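PDB 3N1U: hydrolase, HAD superfamily, subfamily III A from Legionella pneumophila, which probably hydrolyses 3-deoxy-D-manno-octulosonate 8-phosphate to 3-deoxy-D-manno-octulosonate and inorganic phosphate, with magnesium as the likely cofactor, in lipopolysaccharide biosynthesis. Local coordinates for residues 19-24 against 104-109; 57-62 against 83-88; 27-32 against 157-162; 11-16 against 167-172. All coordinates share one frame; numbering follows the deposited sequence.

Interaction 1: 19-24 against 104-109; sequences IKCLIC and KTLGLN
Leu108 sets its two methyl groups against the start of strand 21-24. Its CD1 lies 3.7 Å from Cys21 CB and 3.8 Å from Lys20 CB, so one methyl touches both residues. The other, CD2, takes the Lys20 side: it is 3.9 Å from Lys20 CB and 4.0 Å from Lys20 CD. The Lys20 chain is extended beyond CG and crosses Leu108 obliquely. Only its inner carbons do the touching, and NZ leads away from the leucine. Leu106 adds one methyl. Its CD1 meets Cys21 SG at 3.7 Å and Cys21 CB at 3.9 Å. The sulfur is anti to the Cys21 backbone N (chi1 178°), which carries it to Leu106, while CB stays against Leu108. No hydrogen bond joins the two segments, and the contact is apolar throughout.

Strand 21-24 is a central strand of the parallel sheet in this Rossmann-like HAD fold. Helix 96-106 packs on the sheet, and the turn after it leads toward strand 113-117, the next strand over. Gly107 makes that turn with positive phi, just past the helix end, and so places Leu106 and Leu108 on the same cysteine. Further out, Cys21 makes backbone hydrogen bonds with Glu112 and Ala114, and its side chain also touches Phe113. The Glu112 carboxylate accepts a hydrogen bond from Asn109 N, beyond Leu108.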
# COMPACT_ATOMS: atom_id res chain seq x y z
N ILE A 19 27.72 18.07 3.12
CA ILE A 19 26.39 18.48 2.68
C ILE A 19 25.82 19.63 3.52
O ILE A 19 25.73 19.54 4.74
CB ILE A 19 25.42 17.29 2.68
CG1 ILE A 19 25.87 16.17 1.71
CG2 ILE A 19 24.03 17.77 2.28
CD1 ILE A 19 26.25 16.59 0.23
N LYS A 20 25.45 20.71 2.85
CA LYS A 20 24.88 21.86 3.51
C LYS A 20 23.42 22.08 3.06
O LYS A 20 22.72 22.91 3.64
CB LYS A 20 25.73 23.11 3.21
CG LYS A 20 27.03 23.06 4.05
CD LYS A 20 27.83 24.32 4.00
CE LYS A 20 28.84 24.24 5.17
NZ LYS A 20 29.69 25.46 5.24
N CYS A 21 22.98 21.36 2.04
CA CYS A 21 21.56 21.43 1.63
C CYS A 21 21.17 20.10 1.04
O CYS A 21 21.88 19.58 0.16
CB CYS A 21 21.37 22.55 0.60
SG CYS A 21 19.64 22.71 -0.03
N LEU A 22 20.05 19.52 1.51
CA LEU A 22 19.43 18.38 0.80
C LEU A 22 18.26 18.86 -0.10
O LEU A 22 17.35 19.59 0.39
CB LEU A 22 18.90 17.31 1.82
CG LEU A 22 18.06 16.21 1.13
CD1 LEU A 22 18.91 15.38 0.13
CD2 LEU A 22 17.45 15.28 2.22
N ILE A 23 18.25 18.45 -1.36
CA ILE A 23 17.18 18.74 -2.28
C ILE A 23 16.42 17.43 -2.55
O ILE A 23 17.04 16.38 -2.85
CB ILE A 23 17.67 19.25 -3.69
CG1 ILE A 23 18.71 20.41 -3.55
CG2 ILE A 23 16.50 19.72 -4.51
CD1 ILE A 23 19.49 20.69 -4.87
N CYS A 24 15.09 17.49 -2.44
CA CYS A 24 14.26 16.33 -2.73
C CYS A 24 13.36 16.62 -3.87
O CYS A 24 12.81 17.71 -3.97
CB CYS A 24 13.34 15.95 -1.53
SG CYS A 24 14.21 15.62 0.01
N LYS A 104 22.47 29.76 -6.66
CA LYS A 104 22.74 31.19 -6.54
C LYS A 104 22.21 31.72 -5.22
O LYS A 104 22.87 32.52 -4.55
CB LYS A 104 22.14 31.99 -7.70
CG LYS A 104 22.89 31.86 -8.99
CD LYS A 104 22.27 32.75 -10.07
CE LYS A 104 23.10 32.79 -11.35
NZ LYS A 104 23.19 31.42 -11.97
N THR A 105 21.00 31.29 -4.85
CA THR A 105 20.34 31.78 -3.64
C THR A 105 21.15 31.41 -2.40
O THR A 105 21.33 32.23 -1.50
CB THR A 105 18.91 31.17 -3.54
OG1 THR A 105 18.19 31.45 -4.76
CG2 THR A 105 18.16 31.70 -2.28
N LEU A 106 21.65 30.18 -2.36
CA LEU A 106 22.34 29.69 -1.17
C LEU A 106 23.85 29.98 -1.16
O LEU A 106 24.44 29.98 -0.10
CB LEU A 106 22.10 28.18 -0.98
CG LEU A 106 20.65 27.76 -0.68
CD1 LEU A 106 20.61 26.27 -0.26
CD2 LEU A 106 20.08 28.63 0.43
N GLY A 107 24.47 30.16 -2.32
CA GLY A 107 25.93 30.48 -2.37
C GLY A 107 26.80 29.23 -2.15
O GLY A 107 27.97 29.32 -1.78
N LEU A 108 26.25 28.06 -2.44
CA LEU A 108 26.93 26.79 -2.17
C LEU A 108 27.67 26.20 -3.37
O LEU A 108 27.29 26.43 -4.52
CB LEU A 108 25.95 25.73 -1.62
CG LEU A 108 25.23 25.97 -0.28
CD1 LEU A 108 24.30 24.73 0.07
CD2 LEU A 108 26.24 26.20 0.81
N ASN A 109 28.71 25.41 -3.09
CA ASN A 109 29.35 24.66 -4.17
C ASN A 109 28.48 23.47 -4.56
O ASN A 109 27.70 22.96 -3.71
CB ASN A 109 30.73 24.17 -3.71
CG ASN A 109 31.68 25.30 -3.42
OD1 ASN A 109 31.52 26.42 -3.97
ND2 ASN A 109 32.67 25.05 -2.53

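Interaction 2: 57-62 against 83-88; sequences LLMAAG and LGITHY
Met59, a selenomethionine, reaches from the end of helix 49-60 to the turn between helix 74-83 and strand 87-89. This is a helix-to-turn contact beside the parallel sheet of the HAD fold. Both segments carry a Schellman motif. Gly62 ends one helix and Gly84 the other, each with positive phi, and Gly62 N bonds back to Met59 O at 3.2 Å.

The close part is made by the tip of Met59. Its chain runs outward from the helix and bends at the selenium (chi3 -85°), which turns CE toward the other segment. There CE lies 3.4 Å from Leu83 O and 4.0 Å from Ile85 CG1. The Met59 and Ile85 side chains cross at about a right angle, so they share a small patch and do not lie alongside each other. Inward, both side chains touch Val65 of strand 64-68. Ile85 also rests on Leu55, and Leu83 packs on Leu55 and Lys56, one helical turn before Met59. This side is buried.

The other side is looser. Gly84 is exposed and offers only backbone to Met59. No hydrogen bond crosses between the segments, so the link rests on packing by Met59. At the edge of the contact, the selenium SE of Met59 stands 4.1 Å from Gly84 O.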
# COMPACT_ATOMS: atom_id res chain seq x y z
N LEU A 57 14.76 17.29 11.22
CA LEU A 57 16.03 17.10 11.92
C LEU A 57 17.17 17.77 11.16
O LEU A 57 18.09 18.34 11.78
CB LEU A 57 16.34 15.62 12.10
CG LEU A 57 15.45 14.86 13.12
CD1 LEU A 57 15.59 13.32 13.07
CD2 LEU A 57 15.72 15.33 14.52
N LEU A 58 17.19 17.64 9.84
CA LEU A 58 18.25 18.37 9.11
C LEU A 58 18.18 19.84 9.42
O LEU A 58 19.19 20.51 9.72
CB LEU A 58 18.12 18.17 7.59
CG LEU A 58 18.49 16.79 7.03
CD1 LEU A 58 18.34 16.80 5.49
CD2 LEU A 58 19.91 16.45 7.43
N MSE A 59 17.00 20.40 9.31
CA MSE A 59 16.87 21.84 9.54
C MSE A 59 17.21 22.28 10.97
O MSE A 59 17.78 23.37 11.16
CB MSE A 59 15.45 22.29 9.12
CG MSE A 59 15.25 22.16 7.56
SE MSE A 59 13.52 22.96 7.03
CE MSE A 59 12.49 21.40 7.41
N ALA A 60 16.86 21.45 11.97
CA ALA A 60 17.24 21.72 13.37
C ALA A 60 18.75 21.72 13.54
O ALA A 60 19.25 22.40 14.41
CB ALA A 60 16.59 20.67 14.34
N ALA A 61 19.46 20.95 12.70
CA ALA A 61 20.93 20.86 12.72
C ALA A 61 21.64 21.90 11.82
O ALA A 61 22.87 21.83 11.67
CB ALA A 61 21.37 19.48 12.26
N GLY A 62 20.88 22.81 11.22
CA GLY A 62 21.44 23.89 10.40
C GLY A 62 21.66 23.48 8.97
O GLY A 62 22.33 24.18 8.25
N LEU A 83 5.78 21.39 6.68
CA LEU A 83 7.16 21.12 7.07
C LEU A 83 8.04 22.36 7.28
O LEU A 83 9.18 22.25 7.74
CB LEU A 83 7.80 20.18 6.05
CG LEU A 83 7.22 18.77 6.04
CD1 LEU A 83 7.94 17.93 4.98
CD2 LEU A 83 7.24 18.11 7.43
N GLY A 84 7.50 23.54 6.98
CA GLY A 84 8.28 24.81 7.07
C GLY A 84 9.40 24.92 6.06
O GLY A 84 10.42 25.61 6.27
N ILE A 85 9.20 24.27 4.91
CA ILE A 85 10.20 24.32 3.84
C ILE A 85 9.90 25.49 2.93
O ILE A 85 8.86 25.47 2.26
CB ILE A 85 10.16 23.02 2.99
CG1 ILE A 85 10.74 21.88 3.84
CG2 ILE A 85 10.96 23.21 1.68
CD1 ILE A 85 10.42 20.48 3.43
N THR A 86 10.81 26.47 2.87
CA THR A 86 10.56 27.66 2.04
C THR A 86 11.23 27.62 0.65
O THR A 86 10.74 28.25 -0.28
CB THR A 86 10.95 28.95 2.74
OG1 THR A 86 12.35 28.95 2.96
CG2 THR A 86 10.22 29.06 4.10
N HIS A 87 12.34 26.88 0.51
CA HIS A 87 13.01 26.82 -0.78
C HIS A 87 12.39 25.73 -1.62
O HIS A 87 12.78 24.56 -1.50
CB HIS A 87 14.49 26.52 -0.57
CG HIS A 87 15.22 27.62 0.14
ND1 HIS A 87 15.62 28.78 -0.49
CD2 HIS A 87 15.59 27.75 1.43
CE1 HIS A 87 16.23 29.57 0.38
NE2 HIS A 87 16.23 28.96 1.55
N TYR A 88 11.41 26.06 -2.46
CA TYR A 88 10.90 25.01 -3.36
C TYR A 88 10.35 25.47 -4.68
O TYR A 88 9.89 26.61 -4.81
CB TYR A 88 9.89 24.09 -2.66
CG TYR A 88 8.56 24.73 -2.37
CD1 TYR A 88 8.38 25.52 -1.24
CD2 TYR A 88 7.48 24.51 -3.21
CE1 TYR A 88 7.11 26.09 -0.95
CE2 TYR A 88 6.20 25.08 -2.94
CZ TYR A 88 6.04 25.87 -1.82
OH TYR A 88 4.80 26.43 -1.55

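Interaction 3: 27-32 against 157-162; sequences DGVLSD and GAVREL. With CA (calcium ion), chain B.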
# COMPACT_ATOMS: atom_id res chain seq x y z
N ASP A 27 7.14 13.56 -6.15
CA ASP A 27 6.39 12.36 -6.45
C ASP A 27 7.33 11.19 -6.70
O ASP A 27 8.18 11.30 -7.59
CB ASP A 27 5.59 12.59 -7.73
CG ASP A 27 4.49 13.60 -7.54
OD1 ASP A 27 3.46 13.27 -6.89
OD2 ASP A 27 4.63 14.72 -8.03
N GLY A 28 7.19 10.10 -5.94
CA GLY A 28 8.09 8.92 -6.10
C GLY A 28 9.27 8.93 -5.11
O GLY A 28 10.00 7.91 -4.95
N VAL A 29 9.45 10.07 -4.44
CA VAL A 29 10.57 10.25 -3.50
C VAL A 29 10.06 10.63 -2.11
O VAL A 29 10.27 9.90 -1.15
CB VAL A 29 11.64 11.27 -4.05
CG1 VAL A 29 12.73 11.63 -2.95
CG2 VAL A 29 12.31 10.74 -5.33
N LEU A 30 9.36 11.76 -2.00
CA LEU A 30 8.65 12.06 -0.77
C LEU A 30 7.28 11.34 -0.74
O LEU A 30 6.67 11.19 0.32
CB LEU A 30 8.50 13.57 -0.63
CG LEU A 30 9.84 14.27 -0.22
CD1 LEU A 30 9.67 15.78 -0.37
CD2 LEU A 30 10.20 13.97 1.26
N SER A 31 6.81 10.87 -1.91
CA SER A 31 5.65 9.98 -1.97
C SER A 31 6.01 8.64 -2.51
O SER A 31 7.13 8.47 -3.06
CB SER A 31 4.58 10.62 -2.85
OG SER A 31 4.89 10.46 -4.25
N ASP A 32 5.03 7.69 -2.41
CA ASP A 32 5.10 6.37 -3.03
C ASP A 32 5.07 6.44 -4.51
O ASP A 32 5.22 5.40 -5.19
CB ASP A 32 3.85 5.45 -2.65
CG ASP A 32 2.50 6.24 -2.49
OD1 ASP A 32 2.32 7.33 -3.09
OD2 ASP A 32 1.60 5.80 -1.69
N GLY A 157 10.08 6.16 3.93
CA GLY A 157 11.25 6.40 4.81
C GLY A 157 12.63 6.45 4.13
O GLY A 157 13.65 6.47 4.84
N ALA A 158 12.65 6.44 2.79
CA ALA A 158 13.94 6.54 2.02
C ALA A 158 14.60 7.91 2.28
O ALA A 158 15.80 7.98 2.49
CB ALA A 158 13.72 6.37 0.53
N VAL A 159 13.81 8.99 2.27
CA VAL A 159 14.39 10.30 2.52
C VAL A 159 14.90 10.38 3.96
O VAL A 159 15.98 10.92 4.18
CB VAL A 159 13.31 11.42 2.25
CG1 VAL A 159 13.73 12.76 2.84
CG2 VAL A 159 13.07 11.53 0.73
N ARG A 160 14.20 9.76 4.93
CA ARG A 160 14.69 9.75 6.31
C ARG A 160 16.06 9.03 6.36
O ARG A 160 16.97 9.44 7.09
CB ARG A 160 13.72 8.96 7.21
CG ARG A 160 14.23 8.79 8.64
CD ARG A 160 14.66 10.17 9.27
NE ARG A 160 14.92 10.01 10.68
CZ ARG A 160 13.95 9.89 11.61
NH1 ARG A 160 12.67 9.99 11.26
NH2 ARG A 160 14.26 9.69 12.89
N GLU A 161 16.19 7.96 5.58
CA GLU A 161 17.44 7.14 5.60
C GLU A 161 18.61 8.02 5.15
O GLU A 161 19.69 7.99 5.74
CB GLU A 161 17.25 5.98 4.63
CG GLU A 161 18.26 4.88 4.65
CD GLU A 161 17.87 3.74 3.65
OE1 GLU A 161 16.67 3.47 3.48
OE2 GLU A 161 18.78 3.20 3.01
N LEU A 162 18.37 8.83 4.12
CA LEU A 162 19.38 9.83 3.67
C LEU A 162 19.65 10.92 4.73
O LEU A 162 20.82 11.31 4.97
CB LEU A 162 18.95 10.42 2.30
CG LEU A 162 19.86 11.51 1.71
CD1 LEU A 162 21.32 10.96 1.74
CD2 LEU A 162 19.36 11.80 0.30
CA CA B . 9.66 11.91 -9.33
O HOH W 1 11.03 8.68 1.21
O HOH W 2 8.10 13.39 -10.38
O HOH W 3 8.72 10.18 -10.70
O HOH W 4 11.21 12.80 -10.99
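Val29 turns CG1 anti to its own backbone N (chi1 172°), and Val159 holds CG2 anti to its carbonyl carbon. These rotations bring the two methyls together, with Val29 CG1 3.7 Å from Val159 CG2. The two side chains cross at about a right angle. Leu30 starts out away from the helix, but its branch returns. Its CD2 sits 3.8 Å from Val159 CG2 and 4.1 Å from Val159 CG1. One valine methyl therefore meets both loop residues.

A water bridges the backbones beside this apolar patch. It donates to Val29 O at 2.8 Å and accepts from Val159 N at 3.0 Å. Val159 N lies in the first turn of helix 158-169, where no earlier helical carbonyl is available to it. The water thus serves a helix-start N-H and a loop carbonyl together. Gly157 is the N-cap of this helix.

Residues 27-32 follow strand 21-24 and belong to the metal-binding loop of the HAD fold. Asp25, Asp27 and Val29 are consistent with the DxDx(T/V) signature of this superfamily. Asp27 binds the calcium ion through its backbone O at 2.4 Å. Three waters, Asp25 and Asp118 complete the site. The Asp27 carboxylate does not bind the ion in this model; its OD1 forms a salt bridge with Lys45. Within the loop, Gly28 N donates to Ser31 OG at 2.9 Å in a nearly straight bond (163°). Val29 also touches Asp118, while Val159 is backed by Ile116, Cys24 and Leu55. About a quarter turn round the helix from Val159, Arg160 NH2 forms a salt bridge with Asp119 of the second subunit.

Interaction 4: 11-16 against 167-172; sequences ELLEKA and LNAQNK
Helix 3-17 and the end of helix 158-169 come close at Leu13 and Ala169, whose CA atoms are 5.6 Å apart. The second helix ends here in a Schellman motif, with Asn171 in positive phi. Small side chains permit this approach. Ala169 CB points at the first helix and meets Ala16 CB at 3.7 Å. Leu13 covers the more open flank, its CD2 3.9 Å from the same Ala169 CB. Further in, Ala16 also packs on Leu131 of strand 131-134, so the first helix is fixed to the sheet as well as to helix 158-169.

Gln170 supplies the polar link. Its chain is extended beyond CG (chi2 -175°), which carries the amide to the end of the first helix. NE2 donates to Ala16 O at 2.9 Å, almost straight at 174°. The acceptor lies in the amide plane of Gln170, and the donor lies in the carbonyl plane of Ala16. NE2 also hydrogen-bonds Ile19 O, so one amide nitrogen holds a carbonyl of the last helical turn and one just before strand 21-24. The other end of the amide is held too: Lys172 NZ donates to Gln170 OE1 at 2.8 Å, tilted 17° from the carbonyl plane.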
# COMPACT_ATOMS: atom_id res chain seq x y z
N GLU A 11 34.06 6.60 1.31
CA GLU A 11 33.87 7.58 0.23
C GLU A 11 32.46 8.18 0.29
O GLU A 11 32.28 9.36 0.04
CB GLU A 11 34.11 6.93 -1.14
CG GLU A 11 35.64 6.83 -1.46
CD GLU A 11 35.97 5.90 -2.65
OE1 GLU A 11 35.05 5.47 -3.35
OE2 GLU A 11 37.17 5.58 -2.87
N LEU A 12 31.49 7.36 0.68
CA LEU A 12 30.12 7.85 0.83
C LEU A 12 30.03 8.82 2.02
O LEU A 12 29.43 9.90 1.91
CB LEU A 12 29.16 6.65 1.00
CG LEU A 12 27.73 7.00 1.42
CD1 LEU A 12 26.93 7.73 0.32
CD2 LEU A 12 26.97 5.74 1.88
N LEU A 13 30.62 8.44 3.14
CA LEU A 13 30.67 9.30 4.32
C LEU A 13 31.37 10.65 4.03
O LEU A 13 30.90 11.70 4.50
CB LEU A 13 31.38 8.60 5.52
CG LEU A 13 30.53 7.48 6.17
CD1 LEU A 13 31.24 6.85 7.39
CD2 LEU A 13 29.09 7.89 6.54
N GLU A 14 32.47 10.62 3.28
CA GLU A 14 33.14 11.87 2.87
C GLU A 14 32.24 12.79 2.00
O GLU A 14 32.29 14.01 2.15
CB GLU A 14 34.47 11.60 2.17
CG GLU A 14 35.53 10.98 3.09
CD GLU A 14 35.86 11.84 4.33
OE1 GLU A 14 36.14 13.06 4.16
OE2 GLU A 14 35.86 11.31 5.46
N LYS A 15 31.47 12.22 1.09
CA LYS A 15 30.44 13.02 0.38
C LYS A 15 29.41 13.65 1.32
O LYS A 15 29.08 14.85 1.21
CB LYS A 15 29.74 12.22 -0.72
CG LYS A 15 30.67 11.65 -1.82
CD LYS A 15 29.84 10.76 -2.76
CE LYS A 15 30.59 10.50 -4.04
NZ LYS A 15 30.36 11.66 -4.98
N ALA A 16 28.89 12.85 2.25
CA ALA A 16 27.85 13.28 3.15
C ALA A 16 28.34 14.32 4.16
O ALA A 16 27.54 15.15 4.65
CB ALA A 16 27.25 12.04 3.90
N LEU A 167 23.31 13.25 8.86
CA LEU A 167 23.49 13.67 10.24
C LEU A 167 24.56 12.85 10.93
O LEU A 167 25.42 13.37 11.65
CB LEU A 167 22.17 13.59 11.01
CG LEU A 167 21.10 14.63 10.57
CD1 LEU A 167 19.78 14.21 11.21
CD2 LEU A 167 21.52 16.00 11.07
N ASN A 168 24.53 11.55 10.70
CA ASN A 168 25.54 10.67 11.29
C ASN A 168 26.96 10.95 10.82
O ASN A 168 27.91 10.97 11.64
CB ASN A 168 25.13 9.20 11.13
CG ASN A 168 24.09 8.79 12.20
OD1 ASN A 168 24.23 9.15 13.38
ND2 ASN A 168 23.06 8.07 11.79
N ALA A 169 27.12 11.18 9.52
CA ALA A 169 28.42 11.55 8.94
C ALA A 169 29.03 12.80 9.54
O ALA A 169 30.25 12.91 9.66
CB ALA A 169 28.31 11.66 7.42
N GLN A 170 28.17 13.76 9.88
CA GLN A 170 28.59 15.04 10.37
C GLN A 170 28.56 15.14 11.90
O GLN A 170 28.82 16.20 12.45
CB GLN A 170 27.67 16.09 9.75
CG GLN A 170 27.85 16.21 8.21
CD GLN A 170 27.00 17.36 7.64
OE1 GLN A 170 26.67 18.31 8.35
NE2 GLN A 170 26.68 17.29 6.35
N ASN A 171 28.24 14.02 12.56
CA ASN A 171 28.15 13.94 14.03
C ASN A 171 27.14 14.96 14.57
O ASN A 171 27.38 15.56 15.64
CB ASN A 171 29.54 14.10 14.69
CG ASN A 171 30.51 12.99 14.31
OD1 ASN A 171 30.17 11.82 14.31
ND2 ASN A 171 31.74 13.37 14.01
N LYS A 172 26.03 15.14 13.85
CA LYS A 172 24.98 16.10 14.20
C LYS A 172 23.64 15.46 14.61
O LYS A 172 22.67 16.16 14.85
CB LYS A 172 24.73 17.08 13.04
CG LYS A 172 25.82 18.13 12.88
CD LYS A 172 25.65 18.99 11.63
CE LYS A 172 26.85 20.03 11.55
NZ LYS A 172 26.95 20.43 10.10

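From the N terminus, helix 3-17 opens the widest loop. Interaction 4 closes it at the end of helix 158-169, and the other three contacts lie within it. Strand 21-24 comes next, and interaction 1 joins its start to the turn after helix 96-106. The metal-binding loop follows at residues 27-32. Interaction 3 ties it to the start of helix 158-169, so interactions 1 and 3 cross along the chain. Interaction 2 closes the shortest loop, between helix 49-60 and the turn before strand 87-89, inside all three. Leu22 links interactions 1, 2 and 3 by packing on Leu58 and Leu162. Leu167 of interaction 4 packs on Leu57, Leu58 and Ala61 of interaction 2.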